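Local atomic coordinates of twin-arginine translocation pathway signal protein (Burkholderia phytofirmans, PDB entry 2RJO), a protein that probably binds galactose or a related sugar as a periplasmic binding protein, holding it in the cleft between two lobes. Residues D76-V81 / K99-W104; A204-A209 / V246-W251; P235-I240 / D298-A303. All blocks are in the same frame, centred on the assembly; numbering follows the deposited sequence.

Contact 1: D76-V81 / K99-W104; sequences DARVIV and KDLHPW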
ATOM      1  N   ASP A  76      -4.393   2.570  15.198  1.00 28.89           N
ATOM      2  CA  ASP A  76      -3.257   3.454  15.449  1.00 27.49           C
ATOM      3  C   ASP A  76      -3.428   4.846  14.864  1.00 25.72           C
ATOM      4  O   ASP A  76      -2.941   5.819  15.423  1.00 23.66           O
ATOM      5  CB  ASP A  76      -1.980   2.845  14.868  1.00 28.00           C
ATOM      6  CG  ASP A  76      -1.649   1.502  15.473  1.00 31.39           C
ATOM      7  OD1 ASP A  76      -1.612   1.417  16.716  1.00 31.83           O
ATOM      8  OD2 ASP A  76      -1.413   0.539  14.707  1.00 31.45           O
ATOM      9  N   ALA A  77      -4.106   4.927  13.727  1.00 24.50           N
ATOM     10  CA  ALA A  77      -4.328   6.202  13.046  1.00 23.24           C
ATOM     11  C   ALA A  77      -4.911   7.303  13.924  1.00 23.08           C
ATOM     12  O   ALA A  77      -4.429   8.435  13.894  1.00 22.92           O
ATOM     13  CB  ALA A  77      -5.227   5.996  11.849  1.00 24.15           C
ATOM     14  N   ARG A  78      -5.946   6.986  14.695  1.00 21.55           N
ATOM     15  CA  ARG A  78      -6.567   8.001  15.530  1.00 22.50           C
ATOM     16  C   ARG A  78      -5.619   8.541  16.585  1.00 21.38           C
ATOM     17  O   ARG A  78      -5.491   9.752  16.745  1.00 21.20           O
ATOM     18  CB  ARG A  78      -7.824   7.468  16.221  1.00 24.32           C
ATOM     19  CG  ARG A  78      -8.648   8.575  16.899  1.00 26.50           C
ATOM     20  CD  ARG A  78      -9.671   7.995  17.864  1.00 27.11           C
ATOM     21  NE  ARG A  78     -10.390   6.863  17.289  1.00 30.60           N
ATOM     22  CZ  ARG A  78     -11.298   6.956  16.321  1.00 28.85           C
ATOM     23  NH1 ARG A  78     -11.613   8.137  15.809  1.00 27.04           N
ATOM     24  NH2 ARG A  78     -11.895   5.856  15.874  1.00 29.84           N
ATOM     25  N   VAL A  79      -4.941   7.657  17.304  1.00 20.39           N
ATOM     26  CA  VAL A  79      -4.041   8.136  18.341  1.00 21.05           C
ATOM     27  C   VAL A  79      -2.897   8.953  17.750  1.00 20.22           C
ATOM     28  O   VAL A  79      -2.475   9.946  18.345  1.00 20.57           O
ATOM     29  CB  VAL A  79      -3.494   6.982  19.187  1.00 21.81           C
ATOM     30  CG1 VAL A  79      -2.738   6.010  18.328  1.00 24.93           C
ATOM     31  CG2 VAL A  79      -2.621   7.526  20.277  1.00 23.57           C
ATOM     32  N   ILE A  80      -2.406   8.553  16.580  1.00 17.96           N
ATOM     33  CA  ILE A  80      -1.334   9.292  15.928  1.00 18.68           C
ATOM     34  C   ILE A  80      -1.835  10.680  15.562  1.00 18.12           C
ATOM     35  O   ILE A  80      -1.163  11.672  15.802  1.00 17.21           O
ATOM     36  CB  ILE A  80      -0.870   8.586  14.636  1.00 18.02           C
ATOM     37  CG1 ILE A  80      -0.180   7.272  14.987  1.00 16.93           C
ATOM     38  CG2 ILE A  80       0.049   9.510  13.827  1.00 17.11           C
ATOM     39  CD1 ILE A  80       0.196   6.450  13.776  1.00 18.58           C
ATOM     40  N   VAL A  81      -3.023  10.734  14.974  1.00 19.03           N
ATOM     41  CA  VAL A  81      -3.615  12.003  14.575  1.00 21.20           C
ATOM     42  C   VAL A  81      -3.882  12.899  15.781  1.00 22.54           C
ATOM     43  O   VAL A  81      -3.722  14.111  15.703  1.00 23.67           O
ATOM     44  CB  VAL A  81      -4.934  11.776  13.831  1.00 20.93           C
ATOM     45  CG1 VAL A  81      -5.648  13.099  13.627  1.00 22.74           C
ATOM     46  CG2 VAL A  81      -4.667  11.097  12.505  1.00 19.82           C
ATOM     47  N   LYS A  99     -13.112   4.122   9.894  1.00 26.30           N
ATOM     48  CA  LYS A  99     -14.038   4.759   8.979  1.00 27.43           C
ATOM     49  C   LYS A  99     -14.434   6.152   9.476  1.00 27.33           C
ATOM     50  O   LYS A  99     -14.505   7.099   8.690  1.00 26.89           O
ATOM     51  CB  LYS A  99     -15.288   3.894   8.818  1.00 30.19           C
ATOM     52  CG  LYS A  99     -16.297   4.429   7.806  1.00 31.69           C
ATOM     53  CD  LYS A  99     -17.642   3.726   7.966  1.00 34.56           C
ATOM     54  CE  LYS A  99     -18.675   4.272   6.989  1.00 36.29           C
ATOM     55  NZ  LYS A  99     -18.811   5.760   7.118  1.00 36.26           N
ATOM     56  N   ASP A 100     -14.670   6.282  10.782  1.00 27.75           N
ATOM     57  CA  ASP A 100     -15.092   7.561  11.371  1.00 27.10           C
ATOM     58  C   ASP A 100     -14.038   8.655  11.444  1.00 25.49           C
ATOM     59  O   ASP A 100     -14.378   9.826  11.595  1.00 25.77           O
ATOM     60  CB  ASP A 100     -15.644   7.361  12.783  1.00 30.49           C
ATOM     61  CG  ASP A 100     -16.765   6.351  12.837  1.00 35.91           C
ATOM     62  OD1 ASP A 100     -17.393   6.079  11.785  1.00 37.60           O
ATOM     63  OD2 ASP A 100     -17.020   5.831  13.949  1.00 39.32           O
ATOM     64  N   LEU A 101     -12.768   8.284  11.358  1.00 23.18           N
ATOM     65  CA  LEU A 101     -11.702   9.275  11.428  1.00 22.76           C
ATOM     66  C   LEU A 101     -11.566  10.044  10.115  1.00 23.80           C
ATOM     67  O   LEU A 101     -11.119   9.482   9.109  1.00 23.65           O
ATOM     68  CB  LEU A 101     -10.375   8.597  11.753  1.00 19.88           C
ATOM     69  CG  LEU A 101      -9.230   9.549  12.075  1.00 17.65           C
ATOM     70  CD1 LEU A 101      -9.557  10.287  13.363  1.00 17.45           C
ATOM     71  CD2 LEU A 101      -7.927   8.757  12.230  1.00 19.37           C
ATOM     72  N   HIS A 102     -11.943  11.324  10.132  1.00 22.58           N
ATOM     73  CA  HIS A 102     -11.862  12.169   8.937  1.00 22.48           C
ATOM     74  C   HIS A 102     -10.961  13.380   9.169  1.00 21.96           C
ATOM     75  O   HIS A 102     -11.004  14.014  10.233  1.00 19.90           O
ATOM     76  CB  HIS A 102     -13.252  12.678   8.537  1.00 22.51           C
ATOM     77  CG  HIS A 102     -14.254  11.597   8.299  1.00 24.39           C
ATOM     78  ND1 HIS A 102     -14.152  10.700   7.249  1.00 23.86           N
ATOM     79  CD2 HIS A 102     -15.371  11.245   8.976  1.00 22.86           C
ATOM     80  CE1 HIS A 102     -15.155   9.852   7.299  1.00 24.06           C
ATOM     81  NE2 HIS A 102     -15.915  10.157   8.341  1.00 24.58           N
ATOM     82  N   PRO A 103     -10.127  13.720   8.173  1.00 22.53           N
ATOM     83  CA  PRO A 103      -9.241  14.877   8.332  1.00 22.68           C
ATOM     84  C   PRO A 103      -9.977  16.191   8.613  1.00 23.20           C
ATOM     85  O   PRO A 103      -9.486  17.026   9.375  1.00 22.79           O
ATOM     86  CB  PRO A 103      -8.454  14.911   7.017  1.00 22.59           C
ATOM     87  CG  PRO A 103      -9.285  14.106   6.064  1.00 24.47           C
ATOM     88  CD  PRO A 103      -9.832  13.002   6.923  1.00 21.39           C
ATOM     89  N   TRP A 104     -11.147  16.371   8.008  1.00 22.41           N
ATOM     90  CA  TRP A 104     -11.911  17.603   8.216  1.00 22.82           C
ATOM     91  C   TRP A 104     -12.411  17.780   9.650  1.00 23.64           C
ATOM     92  O   TRP A 104     -12.885  18.858  10.018  1.00 25.52           O
ATOM     93  CB  TRP A 104     -13.070  17.690   7.221  1.00 22.70           C
ATOM     94  CG  TRP A 104     -13.892  16.442   7.090  1.00 22.54           C
ATOM     95  CD1 TRP A 104     -14.853  16.000   7.944  1.00 23.94           C
ATOM     96  CD2 TRP A 104     -13.837  15.491   6.021  1.00 23.48           C
ATOM     97  NE1 TRP A 104     -15.402  14.827   7.476  1.00 23.72           N
ATOM     98  CE2 TRP A 104     -14.783  14.488   6.300  1.00 23.57           C
ATOM     99  CE3 TRP A 104     -13.054  15.373   4.862  1.00 23.47           C
ATOM    100  CZ2 TRP A 104     -14.997  13.403   5.447  1.00 22.73           C
ATOM    101  CZ3 TRP A 104     -13.267  14.291   4.017  1.00 21.91           C
ATOM    102  CH2 TRP A 104     -14.219  13.317   4.320  1.00 21.61           C
TER

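Contact 2: A204-A209 / V246-W251; sequences ANDDMA and VASVDW. With GAL (beta-D-galactopyranose), chain B.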
ATOM      1  N   ALA A 204      -2.741 -10.699  -1.862  1.00 18.11           N
ATOM      2  CA  ALA A 204      -3.164  -9.333  -1.552  1.00 18.04           C
ATOM      3  C   ALA A 204      -2.091  -8.259  -1.800  1.00 17.25           C
ATOM      4  O   ALA A 204      -2.406  -7.073  -1.790  1.00 19.72           O
ATOM      5  CB  ALA A 204      -3.678  -9.255  -0.110  1.00 15.95           C
ATOM      6  N   ASN A 205      -0.836  -8.667  -1.986  1.00 18.38           N
ATOM      7  CA  ASN A 205       0.254  -7.725  -2.293  1.00 19.84           C
ATOM      8  C   ASN A 205       1.403  -8.482  -2.958  1.00 20.17           C
ATOM      9  O   ASN A 205       1.389  -9.710  -2.992  1.00 21.25           O
ATOM     10  CB  ASN A 205       0.711  -6.967  -1.029  1.00 19.48           C
ATOM     11  CG  ASN A 205       1.689  -7.751  -0.174  1.00 20.48           C
ATOM     12  OD1 ASN A 205       1.578  -8.964  -0.037  1.00 21.86           O
ATOM     13  ND2 ASN A 205       2.637  -7.050   0.433  1.00 15.35           N
ATOM     14  N   ASP A 206       2.375  -7.764  -3.519  1.00 20.90           N
ATOM     15  CA  ASP A 206       3.497  -8.419  -4.194  1.00 20.79           C
ATOM     16  C   ASP A 206       4.390  -9.287  -3.316  1.00 20.73           C
ATOM     17  O   ASP A 206       4.799 -10.370  -3.728  1.00 18.32           O
ATOM     18  CB  ASP A 206       4.390  -7.395  -4.908  1.00 21.51           C
ATOM     19  CG  ASP A 206       3.734  -6.805  -6.141  1.00 22.97           C
ATOM     20  OD1 ASP A 206       2.645  -7.283  -6.520  1.00 25.21           O
ATOM     21  OD2 ASP A 206       4.308  -5.868  -6.732  1.00 22.61           O
ATOM     22  N   ASP A 207       4.708  -8.807  -2.116  1.00 20.48           N
ATOM     23  CA  ASP A 207       5.577  -9.559  -1.227  1.00 20.14           C
ATOM     24  C   ASP A 207       5.049 -10.975  -0.996  1.00 18.83           C
ATOM     25  O   ASP A 207       5.809 -11.931  -1.086  1.00 18.12           O
ATOM     26  CB  ASP A 207       5.743  -8.829   0.110  1.00 21.24           C
ATOM     27  CG  ASP A 207       7.095  -9.093   0.751  1.00 25.04           C
ATOM     28  OD1 ASP A 207       8.126  -8.870   0.079  1.00 28.78           O
ATOM     29  OD2 ASP A 207       7.147  -9.518   1.929  1.00 27.95           O
HETATM   30  N   MSE A 208       3.752 -11.106  -0.719  1.00 19.67           N
HETATM   31  CA  MSE A 208       3.157 -12.420  -0.482  1.00 18.68           C
HETATM   32  C   MSE A 208       3.153 -13.253  -1.771  1.00 19.27           C
HETATM   33  O   MSE A 208       3.312 -14.469  -1.730  1.00 22.03           O
HETATM   34  CB  MSE A 208       1.723 -12.290   0.080  1.00 17.19           C
HETATM   35  CG  MSE A 208       1.617 -11.573   1.441  1.00 14.56           C
HETATM   36 SE   MSE A 208       0.050 -11.824   2.357  1.00 10.85          SE
HETATM   37  CE  MSE A 208      -1.099 -11.009   1.288  1.00 13.37           C
ATOM     38  N   ALA A 209       2.974 -12.602  -2.914  1.00 19.15           N
ATOM     39  CA  ALA A 209       2.981 -13.319  -4.190  1.00 19.65           C
ATOM     40  C   ALA A 209       4.379 -13.865  -4.466  1.00 19.30           C
ATOM     41  O   ALA A 209       4.528 -14.977  -4.970  1.00 18.57           O
ATOM     42  CB  ALA A 209       2.551 -12.395  -5.319  1.00 19.38           C
ATOM     43  N   VAL A 246       1.281 -12.991 -13.142  1.00 21.83           N
ATOM     44  CA  VAL A 246       0.493 -12.549 -14.288  1.00 23.72           C
ATOM     45  C   VAL A 246      -0.009 -11.113 -14.208  1.00 23.92           C
ATOM     46  O   VAL A 246      -0.342 -10.516 -15.230  1.00 25.73           O
ATOM     47  CB  VAL A 246      -0.697 -13.490 -14.561  1.00 23.97           C
ATOM     48  CG1 VAL A 246      -0.181 -14.894 -14.811  1.00 25.97           C
ATOM     49  CG2 VAL A 246      -1.654 -13.485 -13.407  1.00 25.15           C
ATOM     50  N   ALA A 247      -0.041 -10.543 -13.006  1.00 24.12           N
ATOM     51  CA  ALA A 247      -0.506  -9.171 -12.852  1.00 22.73           C
ATOM     52  C   ALA A 247      -0.250  -8.591 -11.475  1.00 21.99           C
ATOM     53  O   ALA A 247      -0.074  -9.319 -10.501  1.00 21.69           O
ATOM     54  CB  ALA A 247      -1.989  -9.083 -13.175  1.00 21.96           C
ATOM     55  N   SER A 248      -0.230  -7.264 -11.413  1.00 20.33           N
ATOM     56  CA  SER A 248      -0.043  -6.530 -10.172  1.00 19.76           C
ATOM     57  C   SER A 248      -0.679  -5.149 -10.367  1.00 20.95           C
ATOM     58  O   SER A 248      -1.241  -4.854 -11.429  1.00 20.47           O
ATOM     59  CB  SER A 248       1.446  -6.389  -9.859  1.00 19.65           C
ATOM     60  OG  SER A 248       1.651  -5.734  -8.622  1.00 19.31           O
ATOM     61  N   VAL A 249      -0.601  -4.306  -9.345  1.00 19.43           N
ATOM     62  CA  VAL A 249      -1.153  -2.966  -9.447  1.00 20.02           C
ATOM     63  C   VAL A 249      -0.147  -2.006  -8.828  1.00 20.93           C
ATOM     64  O   VAL A 249       0.277  -2.185  -7.687  1.00 21.48           O
ATOM     65  CB  VAL A 249      -2.521  -2.861  -8.731  1.00 19.69           C
ATOM     66  CG1 VAL A 249      -3.111  -1.470  -8.937  1.00 17.76           C
ATOM     67  CG2 VAL A 249      -3.479  -3.923  -9.283  1.00 17.32           C
ATOM     68  N   ASP A 250       0.252  -0.996  -9.593  1.00 21.28           N
ATOM     69  CA  ASP A 250       1.234  -0.034  -9.120  1.00 20.63           C
ATOM     70  C   ASP A 250       0.614   1.168  -8.410  1.00 21.32           C
ATOM     71  O   ASP A 250      -0.099   1.967  -9.028  1.00 19.66           O
ATOM     72  CB  ASP A 250       2.092   0.424 -10.297  1.00 23.57           C
ATOM     73  CG  ASP A 250       3.375   1.087  -9.856  1.00 26.77           C
ATOM     74  OD1 ASP A 250       3.655   1.104  -8.634  1.00 29.34           O
ATOM     75  OD2 ASP A 250       4.110   1.585 -10.730  1.00 30.35           O
ATOM     76  N   TRP A 251       0.883   1.268  -7.105  1.00 21.05           N
ATOM     77  CA  TRP A 251       0.378   2.354  -6.263  1.00 20.03           C
ATOM     78  C   TRP A 251       1.397   3.482  -6.293  1.00 21.06           C
ATOM     79  O   TRP A 251       1.118   4.600  -5.875  1.00 20.99           O
ATOM     80  CB  TRP A 251       0.243   1.909  -4.804  1.00 19.97           C
ATOM     81  CG  TRP A 251      -0.432   0.582  -4.544  1.00 19.17           C
ATOM     82  CD1 TRP A 251       0.059  -0.436  -3.774  1.00 18.88           C
ATOM     83  CD2 TRP A 251      -1.752   0.178  -4.941  1.00 17.32           C
ATOM     84  NE1 TRP A 251      -0.871  -1.438  -3.658  1.00 18.85           N
ATOM     85  CE2 TRP A 251      -1.994  -1.089  -4.363  1.00 17.76           C
ATOM     86  CE3 TRP A 251      -2.758   0.764  -5.720  1.00 17.14           C
ATOM     87  CZ2 TRP A 251      -3.199  -1.783  -4.543  1.00 17.09           C
ATOM     88  CZ3 TRP A 251      -3.960   0.071  -5.898  1.00 15.09           C
ATOM     89  CH2 TRP A 251      -4.167  -1.187  -5.310  1.00 16.49           C
TER
HETATM   90  C1  GAL B 368       1.929  -3.158   2.849  1.00 19.20           C
HETATM   91  C2  GAL B 368       1.337  -3.579   1.484  1.00 17.63           C
HETATM   92  C3  GAL B 368       0.555  -2.384   0.895  1.00 19.02           C
HETATM   93  C4  GAL B 368      -0.563  -1.994   1.877  1.00 18.98           C
HETATM   94  C5  GAL B 368       0.125  -1.622   3.221  1.00 20.12           C
HETATM   95  C6  GAL B 368      -0.947  -1.238   4.220  1.00 18.74           C
HETATM   96  O1  GAL B 368       2.644  -4.273   3.412  1.00 17.94           O
HETATM   97  O2  GAL B 368       2.392  -3.937   0.594  1.00 18.75           O
HETATM   98  O3  GAL B 368      -0.030  -2.748  -0.354  1.00 16.35           O
HETATM   99  O4  GAL B 368      -1.418  -3.119   2.074  1.00 18.39           O
HETATM  100  O5  GAL B 368       0.862  -2.769   3.759  1.00 19.35           O
HETATM  101  O6  GAL B 368      -0.303  -0.897   5.432  1.00 16.32           O

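Contact 3: P235-I240 / D298-A303; sequences PGLVAI and DVIARA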
ATOM      1  N   PRO A 235      10.732  -5.834  -7.774  1.00 19.46           N
ATOM      2  CA  PRO A 235      10.858  -7.297  -7.798  1.00 20.41           C
ATOM      3  C   PRO A 235       9.592  -7.945  -8.337  1.00 19.94           C
ATOM      4  O   PRO A 235       9.643  -9.003  -8.962  1.00 21.36           O
ATOM      5  CB  PRO A 235      11.094  -7.655  -6.334  1.00 20.36           C
ATOM      6  CG  PRO A 235      11.751  -6.449  -5.787  1.00 21.31           C
ATOM      7  CD  PRO A 235      10.911  -5.341  -6.400  1.00 19.97           C
ATOM      8  N   GLY A 236       8.455  -7.311  -8.077  1.00 20.28           N
ATOM      9  CA  GLY A 236       7.201  -7.838  -8.571  1.00 20.87           C
ATOM     10  C   GLY A 236       7.160  -7.689 -10.081  1.00 22.08           C
ATOM     11  O   GLY A 236       6.710  -8.593 -10.791  1.00 22.48           O
ATOM     12  N   LEU A 237       7.641  -6.549 -10.572  1.00 20.68           N
ATOM     13  CA  LEU A 237       7.664  -6.270 -12.003  1.00 21.32           C
ATOM     14  C   LEU A 237       8.560  -7.264 -12.735  1.00 21.88           C
ATOM     15  O   LEU A 237       8.252  -7.691 -13.849  1.00 22.56           O
ATOM     16  CB  LEU A 237       8.163  -4.843 -12.264  1.00 20.40           C
ATOM     17  CG  LEU A 237       7.279  -3.706 -11.760  1.00 20.28           C
ATOM     18  CD1 LEU A 237       7.941  -2.361 -12.036  1.00 19.59           C
ATOM     19  CD2 LEU A 237       5.924  -3.785 -12.426  1.00 19.09           C
ATOM     20  N   VAL A 238       9.675  -7.617 -12.108  1.00 22.50           N
ATOM     21  CA  VAL A 238      10.604  -8.573 -12.700  1.00 23.37           C
ATOM     22  C   VAL A 238       9.894  -9.914 -12.867  1.00 23.45           C
ATOM     23  O   VAL A 238       9.990 -10.559 -13.916  1.00 23.60           O
ATOM     24  CB  VAL A 238      11.841  -8.752 -11.813  1.00 22.22           C
ATOM     25  CG1 VAL A 238      12.723  -9.860 -12.347  1.00 23.56           C
ATOM     26  CG2 VAL A 238      12.611  -7.453 -11.761  1.00 22.85           C
ATOM     27  N   ALA A 239       9.159 -10.320 -11.838  1.00 22.98           N
ATOM     28  CA  ALA A 239       8.432 -11.580 -11.898  1.00 20.11           C
ATOM     29  C   ALA A 239       7.381 -11.517 -12.999  1.00 19.31           C
ATOM     30  O   ALA A 239       7.043 -12.537 -13.586  1.00 18.91           O
ATOM     31  CB  ALA A 239       7.773 -11.872 -10.566  1.00 20.23           C
ATOM     32  N   ILE A 240       6.855 -10.330 -13.285  1.00 19.61           N
ATOM     33  CA  ILE A 240       5.844 -10.229 -14.337  1.00 19.27           C
ATOM     34  C   ILE A 240       6.475 -10.381 -15.721  1.00 21.16           C
ATOM     35  O   ILE A 240       5.936 -11.067 -16.593  1.00 22.12           O
ATOM     36  CB  ILE A 240       5.082  -8.880 -14.288  1.00 19.29           C
ATOM     37  CG1 ILE A 240       4.229  -8.804 -13.020  1.00 16.97           C
ATOM     38  CG2 ILE A 240       4.198  -8.739 -15.524  1.00 15.55           C
ATOM     39  CD1 ILE A 240       3.453  -7.529 -12.891  1.00 14.27           C
ATOM     40  N   ASP A 298       6.883  -0.496 -19.627  1.00 26.17           N
ATOM     41  CA  ASP A 298       6.673   0.922 -19.352  1.00 26.72           C
ATOM     42  C   ASP A 298       6.699   1.232 -17.865  1.00 26.78           C
ATOM     43  O   ASP A 298       7.227   2.268 -17.450  1.00 26.47           O
ATOM     44  CB  ASP A 298       5.347   1.404 -19.933  1.00 28.20           C
ATOM     45  CG  ASP A 298       5.388   1.504 -21.425  1.00 29.26           C
ATOM     46  OD1 ASP A 298       6.346   2.108 -21.944  1.00 30.21           O
ATOM     47  OD2 ASP A 298       4.466   0.989 -22.079  1.00 32.40           O
ATOM     48  N   VAL A 299       6.127   0.344 -17.058  1.00 25.43           N
ATOM     49  CA  VAL A 299       6.119   0.576 -15.623  1.00 23.05           C
ATOM     50  C   VAL A 299       7.536   0.450 -15.079  1.00 22.99           C
ATOM     51  O   VAL A 299       7.941   1.232 -14.222  1.00 24.25           O
ATOM     52  CB  VAL A 299       5.192  -0.408 -14.897  1.00 22.30           C
ATOM     53  CG1 VAL A 299       5.234  -0.143 -13.398  1.00 19.31           C
ATOM     54  CG2 VAL A 299       3.777  -0.258 -15.424  1.00 20.32           C
ATOM     55  N   ILE A 300       8.296  -0.521 -15.584  1.00 22.99           N
ATOM     56  CA  ILE A 300       9.671  -0.701 -15.125  1.00 22.86           C
ATOM     57  C   ILE A 300      10.501   0.560 -15.385  1.00 24.04           C
ATOM     58  O   ILE A 300      11.208   1.030 -14.497  1.00 23.99           O
ATOM     59  CB  ILE A 300      10.350  -1.917 -15.816  1.00 22.53           C
ATOM     60  CG1 ILE A 300       9.767  -3.219 -15.266  1.00 20.36           C
ATOM     61  CG2 ILE A 300      11.862  -1.882 -15.590  1.00 18.22           C
ATOM     62  CD1 ILE A 300      10.344  -4.472 -15.899  1.00 19.98           C
ATOM     63  N   ALA A 301      10.406   1.095 -16.600  1.00 24.26           N
ATOM     64  CA  ALA A 301      11.133   2.300 -16.993  1.00 25.60           C
ATOM     65  C   ALA A 301      10.761   3.505 -16.129  1.00 28.10           C
ATOM     66  O   ALA A 301      11.576   4.409 -15.910  1.00 28.69           O
ATOM     67  CB  ALA A 301      10.853   2.609 -18.443  1.00 24.35           C
ATOM     68  N   ARG A 302       9.524   3.518 -15.648  1.00 30.10           N
ATOM     69  CA  ARG A 302       9.040   4.608 -14.804  1.00 32.34           C
ATOM     70  C   ARG A 302       9.781   4.584 -13.465  1.00 34.03           C
ATOM     71  O   ARG A 302      10.191   5.624 -12.940  1.00 32.46           O
ATOM     72  CB  ARG A 302       7.545   4.432 -14.562  1.00 32.11           C
ATOM     73  CG  ARG A 302       6.841   5.648 -13.993  1.00 33.93           C
ATOM     74  CD  ARG A 302       5.370   5.328 -13.753  1.00 35.26           C
ATOM     75  NE  ARG A 302       4.795   4.702 -14.944  1.00 38.43           N
ATOM     76  CZ  ARG A 302       3.602   4.116 -14.978  1.00 39.56           C
ATOM     77  NH1 ARG A 302       2.859   4.080 -13.873  1.00 37.44           N
ATOM     78  NH2 ARG A 302       3.157   3.562 -16.116  1.00 38.08           N
ATOM     79  N   ALA A 303       9.943   3.377 -12.933  1.00 35.89           N
ATOM     80  CA  ALA A 303      10.607   3.158 -11.651  1.00 39.20           C
ATOM     81  C   ALA A 303      12.120   2.994 -11.803  1.00 40.64           C
ATOM     82  O   ALA A 303      12.681   1.934 -11.497  1.00 42.66           O
ATOM     83  CB  ALA A 303      10.006   1.919 -10.972  1.00 38.11           C
TER

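Contact 1: D76-V81 / K99-W104
Leu101 meets the side of helix 74-87 because its CG stands anti to the backbone N (chi1 -171°), which carries it toward the helix, while chi2 of 65° turns CD2 to the helix backbone and CD1 to the Arg78 side chain. Arg78 answers from the helix: its chain starts out extended and then bends at chi3 (-45°), bringing the guanidinium back to the leucine, so that the two side chains run obliquely across each other. The CD2 methyl is pressed against the helix backbone itself, with Leu101 CD2 lying 3.6 Å from Arg78 N. One helical turn frames that methyl, since Ala77 CB approaches Leu101 CD2 to 3.9 Å and Val81 CG2 comes within 4.0 Å of Leu101 CD2. Val81 and the leucine pass alongside one another, pointing in opposite directions. The other branch serves the arginine: Leu101 CD1 is 4.0 Å from Arg78 CG and 3.9 Å from Arg78 NH1, meeting the guanidinium neither squarely over its face nor at its edge. Tyr110 of strand 110-115 touches both Val81 and Leu101, while Val79 and Ile80 turn to helix 47-60. The contact joins the link between strands 90-94 and 110-115 to the helix of the preceding beta-alpha-beta crossover. No hydrogen bond connects the two segments, and Arg78 NH2 remains 5.5 Å from Asp100 OD2, too far for a salt bridge, so any attraction is probably weak. The chemistry is therefore that of one leucine held by van der Waals contact with helix backbone, two apolar side chains, and both the aliphatic chain and the guanidinium of Arg78.

Contact 2: A204-A209 / V246-W251
Ser248 and Asp206 make the direct link here, a hydrogen bond between strand 248-250 and the first turn of helix 206-218. Ser248 OG donates to Asp206 OD1 over 2.8 Å, arriving at the syn lone pair, on the side of the other carboxylate oxygen. The serine can face the helix because OG lies anti to the backbone N (chi1 -177°). Backbone amides complete this polar cluster: Gly232 N donates to Ser248 OG, and Thr233 N to Asp206 OD2.

Capping is the second kind of interaction. Asn205 precedes the helix as its N-cap, and OD1 accepts from selenomethionine Met208 N at 3.1 Å, the donor sitting 43° out of the amide plane.

Sugar recognition is the third. The other end of the same amide, Asn205 ND2, donates to O2 of galactose at 3.1 Å, with an N-H...O angle of 160°. Trp251 NE1 comes obliquely to within 3.7 Å of the sugar's O3, while the indole is set edge-to-face with Trp95, another pocket residue, and Tyr121 of helix 118-132.

Because Asn205 OD1 accepts from the helix and ND2 donates to the sugar, the amide's rotation is set by both bonds. The buried Asp206 carboxylate, surrounded by donors at a helix N-terminus, is probably stabilised as an anion, and its bond from Thr233 N may help to position the chain just after Asp231, itself hydrogen-bonded to the galactose.

Contact 3: P235-I240 / D298-A303
Leu237 reaches from helix 234-241 to helix 296-302, where it meets Val299 and Ile300 at successive positions. Packing is close along one flank of the leucine and at its methyl end. Leu237 CB rests 3.8 Å from Ile300 CG1, and the same Ile300 CG1 is 3.8 Å from Leu237 CD1, so the isoleucine lies alongside the leucine with the two chains pointing in opposite directions. Val299 comes across the end instead, at about a right angle: its CG1 methyl faces the fork, with Val299 CG1 3.8 Å from both Leu237 CD1 and Leu237 CD2. With the leucine's CG anti to the carbonyl carbon (chi1 -65°) and CD1 continuing the chain (chi2 177°), both methyls are brought against that one valine methyl. The backbones can be near here, the CA atoms of Leu237 and Ile300 lying 6.7 Å apart.

Away from this centre the fit slackens quickly. Val238, exposed to solvent, points past the interface, and Val238 CG2 stays 5.6 Å from Ile300 CD1. Ala303, the first residue to leave the helical conformation, is exposed as well, its CB stopping 4.9 Å short of Leu237 CD1. Ile300 is only partly covered, so the leucine's buried side contrasts with an isoleucine at the border of the solvent. No hydrogen bond crosses between the helices.

Strand 283-291 packs against both helices, Val291 touching Leu237 and Val299 alike. Helix 234-241 leans on Leu210 of helix 206-218 through Pro235 and Ala239, and so lies between that helix and helix 296-302, with Ile240 set against Ser248 of strand 248-250.

How the contacts relate
Contacts 1 and 3 lie on opposite sides of the chain's centre, about 33 Å apart between centres, and both are apolar, each built round one leucine. They differ in elements: contact 1 joins a helix to a loop, contact 3 two helices. All three are mainly buried, but contacts 1 and 3 have partly exposed margins, at Arg78 and Ile300, whereas both touching residues of contact 2 are buried and polar, beside the sugar pocket and nearer the middle. Contact 3 adjoins it directly, with Ser248 CB 3.8 Å from Ile240 CD1, and its segments alternate with those of contact 2 along the chain. Contact 1 stands apart, its nearest atoms about 17 Å from those of contact 2.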